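Local coordinates for putative uncharacterized protein (Trichoplax adhaerens, PDB 5OI9), which probably acts in centriole assembly as a STIL-type protein, of which this chain is the N-terminal domain, at residues I41-K46 with M344-V349; Q69-L74 with D90-G95; G75-N80 with D161-L166; I120-Q125 with L168-T173; D179-N184 with I331-V336. All blocks are in the same frame, centred on the assembly; numbering follows the deposited sequence. Where two conformers were deposited one is given.

Contact 1. Residues I41-K46 with M344-V349; sequences IDITEK and MRLQLV
Two bonds grip the Asp42 carboxylate, one on each oxygen: OD1 takes the N-H of Arg345 NE at 2.6 Å and OD2 that of Arg345 NH2 at 2.7 Å, both somewhat bent. The guanidinium thus grips the carboxylate side-on with two nitrogens, and both oxygens use their syn lone pairs. This salt bridge spans a non-hydrogen-bonded pair of an antiparallel beta ladder, strand 39-44 against 343-348, while the far side of 39-44 pairs in parallel with strand 85-97. The two side chains run alongside each other in the same direction, their planes only 14° apart, and Arg345 bends at chi3 (-62°) to bring NE and NH2 round. An alanine in place of Asp42 would remove both acceptors and would probably leave the Arg345 guanidinium less firmly held on this face. On either side along the ladder lie hydrogen-bonded pairs: Ile41 with Leu346, where Leu346 N reaches Ile41 O at 2.7 Å, and Ile43 with Met344. Their side chains take the other, buried face, where Met344 (selenomethionine) and Leu346 touch strand 180-192. There Ile41 CG1 crosses Leu348 obliquely and meets its CD1 at 3.7 Å.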
# COMPACT_ATOMS: atom_id res chain seq x y z
N ILE A 41 2.47 6.80 10.98
CA ILE A 41 3.11 7.78 10.10
C ILE A 41 4.14 8.54 10.92
O ILE A 41 3.81 9.13 11.95
CB ILE A 41 2.08 8.75 9.49
CG1 ILE A 41 0.90 7.99 8.88
CG2 ILE A 41 2.74 9.65 8.46
CD1 ILE A 41 1.26 7.12 7.70
N ASP A 42 5.39 8.53 10.47
CA ASP A 42 6.46 9.32 11.07
C ASP A 42 6.91 10.38 10.06
O ASP A 42 7.29 10.05 8.94
CB ASP A 42 7.65 8.44 11.47
CG ASP A 42 7.32 7.49 12.61
OD1 ASP A 42 6.43 7.82 13.42
OD2 ASP A 42 7.95 6.42 12.69
N ILE A 43 6.86 11.64 10.48
CA ILE A 43 7.17 12.78 9.62
C ILE A 43 8.29 13.58 10.28
O ILE A 43 8.14 14.04 11.41
CB ILE A 43 5.94 13.68 9.39
CG1 ILE A 43 4.73 12.84 8.98
CG2 ILE A 43 6.24 14.74 8.34
CD1 ILE A 43 3.48 13.67 8.75
N THR A 44 9.40 13.75 9.56
CA THR A 44 10.52 14.48 10.14
C THR A 44 10.25 15.98 10.16
O THR A 44 9.57 16.53 9.29
CB THR A 44 11.81 14.21 9.35
OG1 THR A 44 11.72 14.82 8.06
CG2 THR A 44 12.03 12.72 9.20
N GLU A 45 10.77 16.64 11.20
CA GLU A 45 10.64 18.09 11.29
C GLU A 45 11.33 18.78 10.13
O GLU A 45 10.85 19.82 9.65
CB GLU A 45 11.20 18.58 12.63
CG GLU A 45 11.10 20.08 12.86
CD GLU A 45 12.28 20.84 12.28
OE1 GLU A 45 13.31 20.21 11.97
OE2 GLU A 45 12.18 22.08 12.12
N LYS A 46 12.44 18.22 9.65
CA LYS A 46 13.21 18.86 8.59
C LYS A 46 12.41 18.99 7.30
O LYS A 46 12.46 20.03 6.63
CB LYS A 46 14.51 18.09 8.34
CG LYS A 46 15.51 18.82 7.47
CD LYS A 46 16.52 17.85 6.88
CE LYS A 46 17.08 16.93 7.94
NZ LYS A 46 17.81 15.77 7.35
N MSE A 344 7.61 13.70 13.95
CA MSE A 344 6.26 13.65 14.46
C MSE A 344 5.61 12.32 14.09
O MSE A 344 5.71 11.88 12.94
CB MSE A 344 5.48 14.84 13.91
CG MSE A 344 3.98 14.70 13.88
SE MSE A 344 3.25 16.13 12.77
CE MSE A 344 1.38 15.85 13.11
N ARG A 345 4.98 11.66 15.06
CA ARG A 345 4.33 10.38 14.84
C ARG A 345 2.82 10.55 14.92
O ARG A 345 2.30 11.11 15.89
CB ARG A 345 4.79 9.33 15.86
CG ARG A 345 3.99 8.03 15.77
CD ARG A 345 4.73 6.85 16.38
NE ARG A 345 5.98 6.56 15.68
CZ ARG A 345 6.67 5.43 15.82
NH1 ARG A 345 6.24 4.48 16.64
NH2 ARG A 345 7.80 5.25 15.15
N LEU A 346 2.12 10.07 13.89
CA LEU A 346 0.67 10.02 13.85
C LEU A 346 0.21 8.57 13.77
O LEU A 346 0.82 7.76 13.06
CB LEU A 346 0.12 10.81 12.66
CG LEU A 346 0.32 12.33 12.70
CD1 LEU A 346 -0.07 12.97 11.37
CD2 LEU A 346 -0.49 12.93 13.84
N GLN A 347 -0.85 8.26 14.50
CA GLN A 347 -1.43 6.92 14.54
C GLN A 347 -2.79 6.96 13.85
O GLN A 347 -3.64 7.79 14.19
CB GLN A 347 -1.58 6.44 15.99
CG GLN A 347 -0.29 6.43 16.79
CD GLN A 347 0.59 5.23 16.48
OE1 GLN A 347 0.36 4.13 17.00
NE2 GLN A 347 1.60 5.43 15.64
N LEU A 348 -2.99 6.07 12.88
CA LEU A 348 -4.23 6.02 12.12
C LEU A 348 -4.80 4.61 12.21
O LEU A 348 -4.21 3.66 11.69
CB LEU A 348 -4.01 6.43 10.66
CG LEU A 348 -3.70 7.91 10.35
CD1 LEU A 348 -2.27 8.27 10.72
CD2 LEU A 348 -3.96 8.25 8.89
N VAL A 349 -5.95 4.48 12.87
CA VAL A 349 -6.69 3.22 12.93
C VAL A 349 -8.03 3.46 12.23
O VAL A 349 -9.03 3.74 12.89
CB VAL A 349 -6.88 2.73 14.37
CG1 VAL A 349 -7.58 1.38 14.39
CG2 VAL A 349 -5.53 2.63 15.08

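Contact 2. Residues Q69-L74 with D90-G95; sequences QKFFLL and DRFDPG
One face of the Phe71 ring receives the edge of Phe92, whose CZ stands 3.7 Å above the Phe71 plane, toward the rim. It is a T-shaped (edge-to-face) pair with centroids 5.1 Å apart and planes at 73°. In the Phe71 plane, at the edge, lies Pro94 O; over one face of Phe92 sits Pro94 N, and Leu73 CD2 lies at the Phe92 edge. Phe92 reaches its neighbour because CG is anti to the backbone N (chi1 165°), which brings CE1 to 3.5 Å from Phe71 CB. The third flat group, the Arg91 guanidinium, has Leu74 CB centred over one face, 3.6 Å above the plane, and Asp90 OD1 at its edge; its NH2 forms a salt bridge with Asp117. All this hangs on the beta hairpin of strands 69-79 and 85-97. Phe72 and Asp93 make a hydrogen-bonded pair, N to O at 2.9 Å both ways, and Leu74 N donates to Arg91 O at 2.8 Å. A classic beta bulge interrupts the regular ladder: Asp90 and Arg91 both face Leu74, whose O receives a weak bond from each N. At the other end an Asx turn closes, with Gly95 N donating to Asp93 OD1 from above the carboxylate plane; that oxygen also bonds Thr111 OG1. Phe71 and Phe92 lie on the face packed by helix 45-61, through Ala51, Ser54 and Ala55. The Phe72 ring, on the opposite face, stacks with His108, and at its edge Phe72 CD2 comes to 4.2 Å from Gly95 CA.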
# COMPACT_ATOMS: atom_id res chain seq x y z
N GLN A 69 -1.23 25.98 -1.44
CA GLN A 69 -0.15 25.44 -2.25
C GLN A 69 -0.24 23.92 -2.32
O GLN A 69 -0.68 23.25 -1.38
CB GLN A 69 1.21 25.85 -1.68
CG GLN A 69 1.53 27.33 -1.83
CD GLN A 69 1.30 28.11 -0.55
OE1 GLN A 69 0.58 27.67 0.35
NE2 GLN A 69 1.93 29.28 -0.45
N LYS A 70 0.18 23.38 -3.46
CA LYS A 70 0.14 21.94 -3.72
C LYS A 70 1.57 21.43 -3.87
O LYS A 70 2.25 21.78 -4.84
CB LYS A 70 -0.67 21.63 -4.97
CG LYS A 70 -2.12 22.08 -4.91
CD LYS A 70 -2.92 21.25 -3.92
CE LYS A 70 -4.41 21.54 -4.05
NZ LYS A 70 -5.21 20.65 -3.17
N PHE A 71 2.02 20.62 -2.92
CA PHE A 71 3.34 20.01 -2.99
C PHE A 71 3.25 18.50 -2.83
O PHE A 71 2.16 17.93 -2.82
CB PHE A 71 4.27 20.58 -1.92
CG PHE A 71 4.44 22.07 -1.97
CD1 PHE A 71 5.04 22.68 -3.06
CD2 PHE A 71 4.02 22.86 -0.91
CE1 PHE A 71 5.20 24.05 -3.10
CE2 PHE A 71 4.18 24.23 -0.94
CZ PHE A 71 4.77 24.83 -2.04
N PHE A 72 4.41 17.85 -2.69
CA PHE A 72 4.47 16.43 -2.38
C PHE A 72 5.42 16.21 -1.21
O PHE A 72 6.45 16.89 -1.10
CB PHE A 72 4.94 15.59 -3.58
CG PHE A 72 3.99 15.60 -4.74
CD1 PHE A 72 2.85 14.81 -4.73
CD2 PHE A 72 4.24 16.40 -5.85
CE1 PHE A 72 1.98 14.82 -5.80
CE2 PHE A 72 3.37 16.41 -6.92
CZ PHE A 72 2.24 15.62 -6.90
N LEU A 73 5.06 15.28 -0.34
CA LEU A 73 6.01 14.66 0.57
C LEU A 73 6.33 13.27 0.04
O LEU A 73 5.49 12.61 -0.58
CB LEU A 73 5.46 14.58 1.99
CG LEU A 73 5.24 15.91 2.71
CD1 LEU A 73 4.73 15.70 4.13
CD2 LEU A 73 6.52 16.73 2.73
N LEU A 74 7.57 12.83 0.25
CA LEU A 74 8.01 11.52 -0.21
C LEU A 74 8.40 10.68 1.00
O LEU A 74 9.12 11.15 1.88
CB LEU A 74 9.19 11.64 -1.18
CG LEU A 74 8.94 12.48 -2.43
CD1 LEU A 74 10.11 12.38 -3.39
CD2 LEU A 74 7.65 12.06 -3.11
N ASP A 90 10.18 11.70 4.98
CA ASP A 90 11.37 12.48 5.29
C ASP A 90 11.86 13.35 4.14
O ASP A 90 12.97 13.88 4.21
CB ASP A 90 12.51 11.56 5.75
CG ASP A 90 12.99 10.64 4.64
OD1 ASP A 90 12.19 10.34 3.72
OD2 ASP A 90 14.16 10.20 4.69
N ARG A 91 11.07 13.53 3.08
CA ARG A 91 11.51 14.30 1.93
C ARG A 91 10.39 15.21 1.44
O ARG A 91 9.25 14.76 1.28
CB ARG A 91 11.97 13.38 0.79
CG ARG A 91 13.35 12.79 0.98
CD ARG A 91 13.58 11.68 -0.02
NE ARG A 91 12.72 10.53 0.27
CZ ARG A 91 12.25 9.71 -0.66
NH1 ARG A 91 12.54 9.90 -1.94
NH2 ARG A 91 11.48 8.69 -0.30
N PHE A 92 10.72 16.47 1.21
CA PHE A 92 9.81 17.43 0.61
C PHE A 92 10.15 17.59 -0.87
O PHE A 92 11.33 17.59 -1.25
CB PHE A 92 9.89 18.79 1.31
CG PHE A 92 9.26 19.91 0.53
CD1 PHE A 92 7.88 20.02 0.44
CD2 PHE A 92 10.05 20.85 -0.11
CE1 PHE A 92 7.30 21.05 -0.27
CE2 PHE A 92 9.47 21.88 -0.83
CZ PHE A 92 8.10 21.98 -0.91
N ASP A 93 9.12 17.72 -1.69
CA ASP A 93 9.30 17.83 -3.14
C ASP A 93 8.26 18.79 -3.70
O ASP A 93 7.06 18.49 -3.67
CB ASP A 93 9.19 16.46 -3.80
CG ASP A 93 9.46 16.49 -5.29
OD1 ASP A 93 9.96 17.53 -5.79
OD2 ASP A 93 9.18 15.48 -5.97
N PRO A 94 8.68 19.95 -4.21
CA PRO A 94 7.69 20.89 -4.78
C PRO A 94 6.96 20.33 -5.98
O PRO A 94 5.81 20.71 -6.23
CB PRO A 94 8.55 22.11 -5.15
CG PRO A 94 9.82 21.96 -4.37
CD PRO A 94 10.05 20.48 -4.26
N GLY A 95 7.60 19.44 -6.74
CA GLY A 95 6.97 18.82 -7.88
C GLY A 95 7.17 19.61 -9.17
O GLY A 95 7.59 20.76 -9.17

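Contact 3. Residues G75-N80 with D161-L166; sequences GSLNIN and DIKDML
A short 3-10 turn, opened by an Asx turn, packs here against the end of strand 69-79. No hydrogen bond crosses between residues 75-80 and 161-166; carbon-to-carbon packing of side chains makes the join. Leu77 carries most of it. Its CG is anti to the backbone N (chi1 -175°), so the branch reaches across to the turn, and CD1 meets three residues there: Ile162 CG2 at 4.0 Å, Leu166 CD2 at 4.1 Å and Lys163 CG at 4.2 Å. Leu77 and Ile162 cross at about a right angle, whereas Ile79 meets Ile162 tip to tip, CD1 to CD1 at 3.8 Å. Lys163 lends only its aliphatic root to Leu77. Beyond CG the chain bends at chi3 (-68°) and chi4 (-64°), curling NZ back to Asp161 OD1 at 2.8 Å in a salt bridge. The same OD1, met from above the carboxylate plane, accepts the backbone N of Lys163 at 2.9 Å, so two donors from one residue grip it. An alanine at Lys163 would remove that ammonium and the CG contact, and would probably leave the Asp161 carboxylate less fixed and Leu77 less well packed. Helix 270-281 adds Tyr271 against Ile162 and Pro270 against Ile79. Asp164 N bonds Asp161 O, and Met165 N bonds Ile162 O, the i-to-i+3 pattern of a 3-10 segment entered through an Asx turn.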
# COMPACT_ATOMS: atom_id res chain seq x y z
N GLY A 75 7.91 9.44 1.03
CA GLY A 75 8.17 8.55 2.14
C GLY A 75 8.52 7.16 1.66
O GLY A 75 8.54 6.87 0.46
N SER A 76 8.81 6.29 2.62
CA SER A 76 9.06 4.88 2.37
C SER A 76 8.15 4.04 3.24
O SER A 76 7.78 4.45 4.35
CB SER A 76 10.53 4.52 2.63
OG SER A 76 10.87 4.77 3.98
N LEU A 77 7.78 2.87 2.74
CA LEU A 77 6.90 1.95 3.44
C LEU A 77 7.74 0.85 4.08
O LEU A 77 8.48 0.15 3.38
CB LEU A 77 5.86 1.36 2.48
CG LEU A 77 4.77 0.46 3.08
CD1 LEU A 77 3.46 0.69 2.35
CD2 LEU A 77 5.17 -1.00 3.00
N ASN A 78 7.62 0.70 5.40
CA ASN A 78 8.40 -0.26 6.16
C ASN A 78 7.48 -1.13 7.00
O ASN A 78 6.44 -0.67 7.49
CB ASN A 78 9.43 0.45 7.05
CG ASN A 78 10.25 1.48 6.29
OD1 ASN A 78 11.13 1.13 5.50
ND2 ASN A 78 9.97 2.76 6.53
N ILE A 79 7.87 -2.39 7.17
CA ILE A 79 7.10 -3.38 7.91
C ILE A 79 8.04 -4.02 8.92
O ILE A 79 9.05 -4.63 8.52
CB ILE A 79 6.49 -4.44 6.98
CG1 ILE A 79 5.75 -3.77 5.82
CG2 ILE A 79 5.53 -5.33 7.73
CD1 ILE A 79 5.21 -4.74 4.80
N ASN A 80 7.75 -3.88 10.21
CA ASN A 80 8.86 -4.18 11.11
C ASN A 80 8.56 -5.14 12.26
O ASN A 80 9.42 -5.96 12.58
CB ASN A 80 9.45 -2.84 11.64
CG ASN A 80 8.39 -1.87 12.13
OD1 ASN A 80 7.20 -2.03 11.87
ND2 ASN A 80 8.84 -0.84 12.84
N ASP A 161 2.71 -4.05 -5.62
CA ASP A 161 3.33 -3.05 -4.76
C ASP A 161 2.38 -2.75 -3.61
O ASP A 161 1.23 -2.36 -3.84
CB ASP A 161 3.66 -1.77 -5.54
CG ASP A 161 4.62 -0.86 -4.80
OD1 ASP A 161 4.66 -0.89 -3.55
OD2 ASP A 161 5.34 -0.09 -5.48
N ILE A 162 2.87 -2.93 -2.37
CA ILE A 162 2.05 -2.64 -1.20
C ILE A 162 1.64 -1.17 -1.18
O ILE A 162 0.57 -0.82 -0.67
CB ILE A 162 2.80 -3.04 0.09
CG1 ILE A 162 3.23 -4.50 0.02
CG2 ILE A 162 1.92 -2.82 1.31
CD1 ILE A 162 3.96 -4.98 1.26
N LYS A 163 2.48 -0.29 -1.75
CA LYS A 163 2.15 1.13 -1.79
C LYS A 163 0.90 1.41 -2.61
O LYS A 163 0.26 2.45 -2.40
CB LYS A 163 3.33 1.92 -2.35
CG LYS A 163 4.58 1.87 -1.49
CD LYS A 163 5.70 2.73 -2.08
CE LYS A 163 6.23 2.15 -3.38
NZ LYS A 163 6.88 0.82 -3.17
N ASP A 164 0.53 0.52 -3.52
CA ASP A 164 -0.70 0.69 -4.29
C ASP A 164 -1.95 0.41 -3.48
O ASP A 164 -3.06 0.64 -3.97
CB ASP A 164 -0.69 -0.21 -5.53
CG ASP A 164 0.43 0.12 -6.49
OD1 ASP A 164 0.78 1.32 -6.60
OD2 ASP A 164 0.95 -0.80 -7.15
N MSE A 165 -1.81 -0.10 -2.26
CA MSE A 165 -2.95 -0.50 -1.43
C MSE A 165 -3.43 0.60 -0.49
O MSE A 165 -4.40 0.40 0.24
CB MSE A 165 -2.60 -1.75 -0.61
CG MSE A 165 -2.15 -2.92 -1.45
SE MSE A 165 -3.53 -3.38 -2.74
CE MSE A 165 -2.36 -4.07 -4.14
N LEU A 166 -2.76 1.75 -0.49
CA LEU A 166 -3.17 2.85 0.36
C LEU A 166 -2.92 4.17 -0.35
O LEU A 166 -2.00 4.30 -1.16
CB LEU A 166 -2.43 2.82 1.71
CG LEU A 166 -0.91 2.74 1.71
CD1 LEU A 166 -0.28 4.13 1.78
CD2 LEU A 166 -0.42 1.87 2.86

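Contact 4. Residues I120-Q125 with L168-T173; sequences IPLSMQ and LKIHAT
Two neighbouring parallel strands, 118-126 and 167-176, run side by side in the curled mixed sheet, their axes 15° apart. The backbone bonds alternate between the chains: Ile170 N to Pro121 O at 3.1 Å, Ser123 N to Ile170 O, Ala172 N to Ser123 O at 2.8 Å, then Gln125 N to Ala172 O. All four donors sit nearly along the C=O axis. Helix 139-155 lies between the strands in the chain, so they form a beta-alpha-beta crossover. Ile120, Leu122, Met124, Ile170 and Ala172 form the buried apolar row. Ile120 CG2 meets Ile170 CG1 at 3.7 Å on one flank, and Leu122 CD1 reaches Ile170 CG2, also at 3.7 Å, on the other, so the isoleucine is held from both neighbours. Met124 (selenomethionine) comes close to the methyl group of Ala172, CB to CB at 3.9 Å, and Ala51 and Ala55 of helix 45-61 touch the Met124 side chain. The opposite face is more polar. There the His171 ring stacks on Phe137 and its CD2 touches Ser123 CB, while Ser123 OG bonds Lys70 NZ. Lys169, bent at chi3 and chi4, crosses Pro121 at about a right angle and lays NZ 3.6 Å from Pro121 CB.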
# COMPACT_ATOMS: atom_id res chain seq x y z
N ILE A 120 2.89 11.32 -1.25
CA ILE A 120 1.88 11.94 -0.39
C ILE A 120 1.59 13.35 -0.88
O ILE A 120 2.43 14.25 -0.70
CB ILE A 120 2.33 11.95 1.08
CG1 ILE A 120 2.73 10.55 1.54
CG2 ILE A 120 1.21 12.50 1.96
CD1 ILE A 120 4.23 10.32 1.57
N PRO A 121 0.44 13.59 -1.51
CA PRO A 121 0.07 14.97 -1.86
C PRO A 121 -0.01 15.83 -0.61
O PRO A 121 -0.61 15.45 0.39
CB PRO A 121 -1.30 14.81 -2.53
CG PRO A 121 -1.34 13.38 -2.98
CD PRO A 121 -0.56 12.61 -1.95
N LEU A 122 0.62 17.00 -0.68
CA LEU A 122 0.70 17.92 0.45
C LEU A 122 0.03 19.23 0.08
O LEU A 122 0.46 19.91 -0.86
CB LEU A 122 2.15 18.17 0.86
CG LEU A 122 2.35 19.24 1.93
CD1 LEU A 122 1.68 18.83 3.23
CD2 LEU A 122 3.83 19.52 2.15
N SER A 123 -1.04 19.57 0.80
CA SER A 123 -1.71 20.85 0.65
C SER A 123 -1.41 21.70 1.87
O SER A 123 -1.63 21.26 3.01
CB SER A 123 -3.23 20.66 0.50
OG SER A 123 -3.55 20.10 -0.76
N MSE A 124 -0.91 22.91 1.65
CA MSE A 124 -0.70 23.80 2.78
C MSE A 124 -1.11 25.24 2.50
O MSE A 124 -1.02 25.72 1.37
CB MSE A 124 0.75 23.74 3.26
CG MSE A 124 1.82 23.90 2.21
SE MSE A 124 3.51 23.32 3.01
CE MSE A 124 3.33 24.18 4.75
N GLN A 125 -1.57 25.91 3.55
CA GLN A 125 -2.07 27.27 3.45
C GLN A 125 -1.68 28.03 4.72
O GLN A 125 -1.65 27.46 5.81
CB GLN A 125 -3.59 27.31 3.27
CG GLN A 125 -4.37 26.56 4.35
CD GLN A 125 -5.87 26.79 4.25
OE1 GLN A 125 -6.32 27.86 3.86
NE2 GLN A 125 -6.64 25.76 4.60
N LEU A 168 -2.49 8.16 0.79
CA LEU A 168 -2.23 9.00 1.95
C LEU A 168 -2.08 10.44 1.52
O LEU A 168 -1.39 10.73 0.53
CB LEU A 168 -0.98 8.51 2.68
CG LEU A 168 -0.55 9.19 3.98
CD1 LEU A 168 -1.53 8.86 5.10
CD2 LEU A 168 0.86 8.77 4.35
N LYS A 169 -2.72 11.36 2.25
CA LYS A 169 -2.66 12.78 1.96
C LYS A 169 -2.43 13.54 3.26
O LYS A 169 -2.75 13.06 4.34
CB LYS A 169 -3.94 13.28 1.27
CG LYS A 169 -4.28 12.56 -0.02
CD LYS A 169 -5.67 12.92 -0.51
CE LYS A 169 -5.73 14.37 -0.98
NZ LYS A 169 -4.91 14.59 -2.19
N ILE A 170 -1.87 14.74 3.14
CA ILE A 170 -1.59 15.59 4.29
C ILE A 170 -2.06 17.01 4.00
O ILE A 170 -1.78 17.56 2.93
CB ILE A 170 -0.09 15.59 4.66
CG1 ILE A 170 0.33 14.20 5.14
CG2 ILE A 170 0.19 16.62 5.75
CD1 ILE A 170 1.78 14.11 5.54
N HIS A 171 -2.79 17.59 4.95
CA HIS A 171 -3.13 19.01 4.96
C HIS A 171 -2.35 19.69 6.07
O HIS A 171 -2.37 19.23 7.22
CB HIS A 171 -4.63 19.23 5.18
CG HIS A 171 -5.50 18.65 4.10
ND1 HIS A 171 -6.83 18.37 4.29
CD2 HIS A 171 -5.22 18.32 2.82
CE1 HIS A 171 -7.34 17.88 3.18
NE2 HIS A 171 -6.39 17.84 2.27
N ALA A 172 -1.66 20.78 5.74
CA ALA A 172 -0.85 21.51 6.71
C ALA A 172 -1.27 22.97 6.72
O ALA A 172 -1.22 23.64 5.68
CB ALA A 172 0.65 21.38 6.39
N THR A 173 -1.68 23.46 7.88
CA THR A 173 -1.95 24.88 8.07
C THR A 173 -0.84 25.46 8.93
O THR A 173 -0.57 24.95 10.02
CB THR A 173 -3.32 25.09 8.71
OG1 THR A 173 -4.33 24.48 7.90
CG2 THR A 173 -3.62 26.57 8.83

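Contact 5. Residues D179-N184 with I331-V336; sequences DEISIN and IFMEKV
The tight part of this contact is the face carrying Ile181, Ile183, Ile331 and Met333, a selenomethionine. The Met333 chain bends at chi3 (-64°) and sets its terminal CE between two isoleucines, 3.6 Å from Ile181 CG2 and 3.7 Å from Ile183 CD1. Beside it, Ile331 CG2 sits in the crowded position between its own backbone N and carbonyl carbon, which brings it to 3.7 Å from Ile183 CB. Helix 45-61 closes over these residues, with Gln52 against both isoleucines of 180-192 and Arg49 against Met333. Underneath runs a regular antiparallel ladder between strands 180-192 and 322-334, and 180-192 pairs on its other side with strand 167-176. Ile181 and Met333 form a hydrogen-bonded pair, Met333 N to Ile181 O at 2.6 Å, and so do Ile183 and Ile331, all four bonds nearly straight. The other face is looser and more open. Between those pairs, Ser182 and Phe332 make a non-hydrogen-bonded pair in which Ser182 CB touches Phe332 CD1 at 3.8 Å. The exposed Phe332 side chain lies alongside Glu180, pointing the same way, with carboxylate and ring planes 34° apart. Near the strand ends solvent joins in: a water donates to Asp179 O at 2.8 Å and to Glu334 OE1, and accepts from Lys335 N. Glu180 OE1 and Glu334 OE2 stand 5.8 Å apart, like charges that probably repel only mildly at this open end. Lys335 bends back toward the packed face, its CG against Asp179 O and its CD 4.1 Å from Ile181 CG1.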
# COMPACT_ATOMS: atom_id res chain seq x y z
N ASP A 179 8.23 34.90 16.78
CA ASP A 179 8.84 33.93 17.68
C ASP A 179 9.07 32.56 17.04
O ASP A 179 10.14 31.98 17.21
CB ASP A 179 7.97 33.75 18.93
CG ASP A 179 7.80 35.04 19.70
OD1 ASP A 179 8.72 35.88 19.66
OD2 ASP A 179 6.75 35.21 20.35
N GLU A 180 8.08 32.03 16.33
CA GLU A 180 8.11 30.63 15.96
C GLU A 180 7.32 30.41 14.68
O GLU A 180 6.56 31.26 14.22
CB GLU A 180 7.54 29.76 17.08
CG GLU A 180 6.05 29.98 17.30
CD GLU A 180 5.55 29.38 18.60
OE1 GLU A 180 6.28 28.58 19.21
OE2 GLU A 180 4.41 29.72 19.00
N ILE A 181 7.52 29.22 14.11
CA ILE A 181 6.68 28.70 13.04
C ILE A 181 5.79 27.62 13.66
O ILE A 181 6.29 26.69 14.30
CB ILE A 181 7.53 28.13 11.89
CG1 ILE A 181 8.57 29.15 11.44
CG2 ILE A 181 6.64 27.71 10.73
CD1 ILE A 181 9.67 28.57 10.57
N SER A 182 4.48 27.76 13.48
CA SER A 182 3.52 26.78 13.98
C SER A 182 2.83 26.12 12.80
O SER A 182 2.47 26.79 11.83
CB SER A 182 2.49 27.43 14.91
OG SER A 182 1.72 28.39 14.21
N ILE A 183 2.65 24.80 12.88
CA ILE A 183 2.03 24.03 11.80
C ILE A 183 1.03 23.05 12.41
O ILE A 183 1.37 22.31 13.34
CB ILE A 183 3.06 23.26 10.96
CG1 ILE A 183 4.18 24.18 10.48
CG2 ILE A 183 2.39 22.60 9.76
CD1 ILE A 183 5.20 23.49 9.59
N ASN A 184 -0.18 23.03 11.87
CA ASN A 184 -1.15 21.98 12.17
C ASN A 184 -1.12 20.98 11.02
O ASN A 184 -1.48 21.31 9.89
CB ASN A 184 -2.55 22.55 12.36
CG ASN A 184 -3.58 21.47 12.63
OD1 ASN A 184 -4.36 21.09 11.75
ND2 ASN A 184 -3.59 20.95 13.86
N ILE A 331 2.77 21.11 15.63
CA ILE A 331 4.20 21.20 15.86
C ILE A 331 4.58 22.67 15.92
O ILE A 331 4.02 23.50 15.19
CB ILE A 331 5.01 20.46 14.77
CG1 ILE A 331 6.50 20.46 15.12
CG2 ILE A 331 4.78 21.07 13.39
CD1 ILE A 331 7.37 19.73 14.11
N PHE A 332 5.49 23.01 16.82
CA PHE A 332 5.96 24.37 16.99
C PHE A 332 7.46 24.39 16.75
O PHE A 332 8.21 23.67 17.41
CB PHE A 332 5.61 24.91 18.38
CG PHE A 332 4.14 24.91 18.67
CD1 PHE A 332 3.36 26.00 18.32
CD2 PHE A 332 3.53 23.82 19.27
CE1 PHE A 332 2.00 26.00 18.58
CE2 PHE A 332 2.18 23.82 19.53
CZ PHE A 332 1.41 24.91 19.18
N MSE A 333 7.89 25.21 15.79
CA MSE A 333 9.29 25.23 15.39
C MSE A 333 9.94 26.58 15.63
O MSE A 333 9.36 27.62 15.32
CB MSE A 333 9.42 24.88 13.91
CG MSE A 333 8.79 23.57 13.50
SE MSE A 333 9.33 23.15 11.69
CE MSE A 333 8.50 24.63 10.75
N GLU A 334 11.16 26.55 16.15
CA GLU A 334 11.96 27.76 16.23
C GLU A 334 12.28 28.27 14.83
O GLU A 334 12.38 27.50 13.87
CB GLU A 334 13.26 27.50 17.00
CG GLU A 334 13.05 27.12 18.45
CD GLU A 334 12.67 28.31 19.31
OE1 GLU A 334 13.12 29.43 19.00
OE2 GLU A 334 11.92 28.12 20.30
N LYS A 335 12.43 29.59 14.72
CA LYS A 335 12.86 30.19 13.46
C LYS A 335 14.17 29.58 12.99
O LYS A 335 14.33 29.24 11.81
CB LYS A 335 13.00 31.70 13.63
CG LYS A 335 11.69 32.42 13.83
CD LYS A 335 10.86 32.36 12.57
CE LYS A 335 10.04 33.61 12.40
NZ LYS A 335 10.87 34.84 12.54
N VAL A 336 15.13 29.43 13.90
CA VAL A 336 16.44 28.89 13.58
C VAL A 336 16.38 27.38 13.71
O VAL A 336 16.02 26.85 14.76
CB VAL A 336 17.52 29.49 14.49
CG1 VAL A 336 18.87 28.92 14.14
CG2 VAL A 336 17.53 31.01 14.38
O HOH W 1 12.72 30.97 17.01

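From the N terminus, strand 39-44 opens contact 1, which closes nearly 300 residues later at strand 343-348, so every other contact is nested inside its loop. Contact 2 closes first, as a local hairpin. Contact 3 starts on the same strand, 69-79, before that hairpin is shut, so contacts 2 and 3 cross; contact 4 crosses contact 3 in turn, but follows contact 2. Contact 5 comes last and ties strand 180-192 to 322-334. Contacts 1, 2, 4 and 5 build one curled sheet: Gln69 and Phe71 bond strand 118-126, Thr173 O bonds Asn184 N, and Ile43 CD1 packs on Ile170 CD1 across the curl. Contact 3 adds the 3-10 turn.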